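Local atomic coordinates of MccF (PDB entry 4IIY), a protein that probably acts as a serine carboxypeptidase-like hydrolase of the peptidase S66 family, giving its Escherichia coli host self-immunity to microcin C7. Residues G348-I353 against I362-L367. The protein carries 1 engineered substitution. Sequence-based numbering, arbitrary orientation.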
ATOM      1  N   GLY B 348      19.309  -2.570  10.909  1.00  8.18           N
ATOM      2  CA  GLY B 348      20.325  -1.583  10.587  1.00  9.83           C
ATOM      3  C   GLY B 348      21.741  -1.971  10.963  1.00  9.17           C
ATOM      4  O   GLY B 348      22.650  -1.143  10.880  1.00  9.97           O
ATOM      5  N   VAL B 349      21.933  -3.219  11.379  1.00  9.11           N
ATOM      6  CA  VAL B 349      23.267  -3.759  11.651  1.00  8.86           C
ATOM      7  C   VAL B 349      23.535  -4.959  10.752  1.00  9.18           C
ATOM      8  O   VAL B 349      22.614  -5.513  10.148  1.00  9.53           O
ATOM      9  CB  VAL B 349      23.446  -4.188  13.129  1.00  9.46           C
ATOM     10  CG1 VAL B 349      23.313  -2.988  14.057  1.00 11.80           C
ATOM     11  CG2 VAL B 349      22.453  -5.297  13.516  1.00 12.19           C
ATOM     12  N   LYS B 350      24.800  -5.367  10.673  1.00  9.00           N
ATOM     13  CA  LYS B 350      25.179  -6.491   9.836  1.00  9.12           C
ATOM     14  C   LYS B 350      24.712  -7.839  10.386  1.00  9.02           C
ATOM     15  O   LYS B 350      24.853  -8.134  11.575  1.00  9.21           O
ATOM     16  CB  LYS B 350      26.698  -6.518   9.616  1.00 10.49           C
ATOM     17  CG  LYS B 350      27.199  -5.411   8.700  1.00 13.89           C
ATOM     18  CD  LYS B 350      28.714  -5.436   8.585  1.00 20.17           C
ATOM     19  CE  LYS B 350      29.219  -4.248   7.783  1.00 31.27           C
ATOM     20  NZ  LYS B 350      30.710  -4.216   7.706  1.00 42.02           N
ATOM     21  N   LEU B 351      24.179  -8.642   9.473  1.00  8.35           N
ATOM     22  CA  LEU B 351      23.911 -10.057   9.696  1.00  9.71           C
ATOM     23  C   LEU B 351      24.734 -10.869   8.712  1.00  9.34           C
ATOM     24  O   LEU B 351      25.120 -10.372   7.652  1.00 10.90           O
ATOM     25  CB  LEU B 351      22.441 -10.391   9.432  1.00 11.10           C
ATOM     26  CG  LEU B 351      21.353  -9.518  10.040  1.00 11.07           C
ATOM     27  CD1 LEU B 351      19.993 -10.061   9.616  1.00 11.36           C
ATOM     28  CD2 LEU B 351      21.480  -9.482  11.553  1.00 11.17           C
ATOM     29  N   ALA B 352      24.974 -12.131   9.047  1.00  8.68           N
ATOM     30  CA  ALA B 352      25.568 -13.073   8.107  1.00  9.09           C
ATOM     31  C   ALA B 352      24.639 -14.261   7.943  1.00  8.79           C
ATOM     32  O   ALA B 352      24.291 -14.927   8.927  1.00 10.18           O
ATOM     33  CB  ALA B 352      26.953 -13.534   8.580  1.00 11.40           C
ATOM     34  N   ILE B 353      24.218 -14.518   6.713  1.00  9.20           N
ATOM     35  CA  ILE B 353      23.428 -15.698   6.414  1.00 10.27           C
ATOM     36  C   ILE B 353      24.347 -16.729   5.776  1.00  9.79           C
ATOM     37  O   ILE B 353      24.957 -16.468   4.736  1.00 10.45           O
ATOM     38  CB  ILE B 353      22.267 -15.393   5.446  1.00  8.90           C
ATOM     39  CG1 ILE B 353      21.394 -14.246   5.967  1.00 11.02           C
ATOM     40  CG2 ILE B 353      21.438 -16.657   5.211  1.00 10.62           C
ATOM     41  CD1 ILE B 353      20.371 -13.766   4.952  1.00 12.43           C
ATOM     42  N   ILE B 362      23.812 -12.457  13.852  1.00  8.73           N
ATOM     43  CA  ILE B 362      24.105 -11.035  13.987  1.00 10.08           C
ATOM     44  C   ILE B 362      25.617 -10.887  14.169  1.00 10.38           C
ATOM     45  O   ILE B 362      26.210 -11.557  15.024  1.00 11.38           O
ATOM     46  CB  ILE B 362      23.393 -10.421  15.205  1.00  9.08           C
ATOM     47  CG1 ILE B 362      21.896 -10.766  15.222  1.00 10.75           C
ATOM     48  CG2 ILE B 362      23.615  -8.920  15.251  1.00 10.50           C
ATOM     49  CD1 ILE B 362      21.235 -10.507  16.565  1.00 10.50           C
ATOM     50  N   THR B 363      26.250 -10.038  13.362  1.00  9.62           N
ATOM     51  CA  THR B 363      27.709  -9.934  13.403  1.00 10.24           C
ATOM     52  C   THR B 363      28.224  -8.562  13.824  1.00 12.69           C
ATOM     53  O   THR B 363      29.438  -8.354  13.917  1.00 16.53           O
ATOM     54  CB  THR B 363      28.347 -10.318  12.055  1.00 11.25           C
ATOM     55  OG1 THR B 363      27.933  -9.388  11.047  1.00 13.82           O
ATOM     56  CG2 THR B 363      27.943 -11.730  11.652  1.00 14.21           C
ATOM     57  N   GLU B 364      27.312  -7.632  14.090  1.00 10.55           N
ATOM     58  CA  GLU B 364      27.684  -6.276  14.477  1.00 12.03           C
ATOM     59  C   GLU B 364      27.013  -5.903  15.798  1.00 11.27           C
ATOM     60  O   GLU B 364      25.844  -6.232  16.024  1.00 11.54           O
ATOM     61  CB  GLU B 364      27.281  -5.292  13.373  1.00 11.20           C
ATOM     62  CG  GLU B 364      27.476  -3.833  13.749  1.00 12.55           C
ATOM     63  CD  GLU B 364      27.016  -2.866  12.675  1.00 14.37           C
ATOM     64  OE1 GLU B 364      26.592  -3.305  11.590  1.00 13.35           O
ATOM     65  OE2 GLU B 364      27.078  -1.641  12.924  1.00 20.51           O
ATOM     66  N   GLN B 365      27.747  -5.213  16.668  1.00 11.24           N
ATOM     67  CA  GLN B 365      27.226  -4.760  17.951  1.00 10.25           C
ATOM     68  C   GLN B 365      25.964  -3.923  17.764  1.00 10.45           C
ATOM     69  O   GLN B 365      25.919  -3.034  16.914  1.00 10.77           O
ATOM     70  CB  GLN B 365      28.277  -3.927  18.688  1.00 12.66           C
ATOM     71  CG  GLN B 365      27.855  -3.484  20.068  1.00 13.53           C
ATOM     72  CD  GLN B 365      28.935  -2.669  20.763  1.00 17.68           C
ATOM     73  OE1 GLN B 365      30.047  -2.524  20.250  1.00 23.57           O
ATOM     74  NE2 GLN B 365      28.612  -2.131  21.930  1.00 17.72           N
ATOM     75  N   TYR B 366      24.948  -4.203  18.577  1.00 10.22           N
ATOM     76  CA  TYR B 366      23.633  -3.582  18.391  1.00  9.62           C
ATOM     77  C   TYR B 366      23.038  -2.987  19.673  1.00 10.71           C
ATOM     78  O   TYR B 366      21.969  -2.381  19.629  1.00 10.32           O
ATOM     79  CB  TYR B 366      22.665  -4.582  17.737  1.00  9.94           C
ATOM     80  CG  TYR B 366      22.487  -5.848  18.546  1.00  9.23           C
ATOM     81  CD1 TYR B 366      21.535  -5.920  19.554  1.00  9.07           C
ATOM     82  CD2 TYR B 366      23.292  -6.955  18.320  1.00  9.64           C
ATOM     83  CE1 TYR B 366      21.378  -7.075  20.313  1.00  9.52           C
ATOM     84  CE2 TYR B 366      23.146  -8.109  19.064  1.00  9.99           C
ATOM     85  CZ  TYR B 366      22.194  -8.170  20.057  1.00  9.05           C
ATOM     86  OH  TYR B 366      22.083  -9.334  20.799  1.00  9.88           O
ATOM     87  N   LEU B 367      23.737  -3.157  20.800  1.00 10.45           N
ATOM     88  CA  LEU B 367      23.428  -2.460  22.047  1.00  9.35           C
ATOM     89  C   LEU B 367      24.747  -2.058  22.692  1.00 11.91           C
ATOM     90  O   LEU B 367      25.780  -2.662  22.407  1.00 11.65           O
ATOM     91  CB  LEU B 367      22.621  -3.350  23.007  1.00 11.61           C
ATOM     92  CG  LEU B 367      21.169  -3.669  22.614  1.00 10.18           C
ATOM     93  CD1 LEU B 367      20.612  -4.863  23.377  1.00 11.85           C
ATOM     94  CD2 LEU B 367      20.270  -2.456  22.804  1.00 10.86           C
TER
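Lys350 and Glu364 illustrate how a side chain can take over from the backbone where two antiparallel strands part company. The last regular backbone bond between the two segments runs from Thr363 N to Lys350 O, 3.0 Å long and nearly straight at 172°. The backbone turns off at Thr363, so Thr363 O lies far from Lys350 N; the carboxylate of Glu364 takes its place: OE1 receives Lys350 N at 2.9 Å, on its anti side and 29° out of the carboxylate plane. CG of Glu364 stands anti to its backbone N (chi1 173°) and the chain beyond is extended, which carries the carboxylate across to Val349 and Lys350. OE1 also lies against Val349 CB, while the ammonium group of Lys350 extends past it without touching the carboxylate. With an alanine in place of Glu364, Lys350 N would probably lose this acceptor and Val349 the cover on its flank. On the face of the sheet bearing Leu351 and Ile362, these two form a non-hydrogen-bonded pair, with Leu351 CD2 resting against Ile362 CG1 at 3.9 Å. Ile362 turns its other branch, CG2, to Val349 CG2, and Val349 CG1 reaches on to Tyr366 CB at 4.1 Å, so a short apolar row follows the departing chain. Thr363 straddles the strand's other side: its CG2 packs on Ala352 CB at 3.7 Å, and OG1, beside Lys350 CB, is hydrogen-bonded to Glu238 on the adjoining strand 236-245. Farther along, the hydroxyl of Tyr366 is hydrogen-bonded to Ile189 O and Arg192. The arrangement is that of a C-terminal beta-hairpin, strands 350-354 and 359-362, at one side of a mixed sheet in the LD-carboxypeptidase fold, with the chain turning off after strand 359-362 toward its C-terminus.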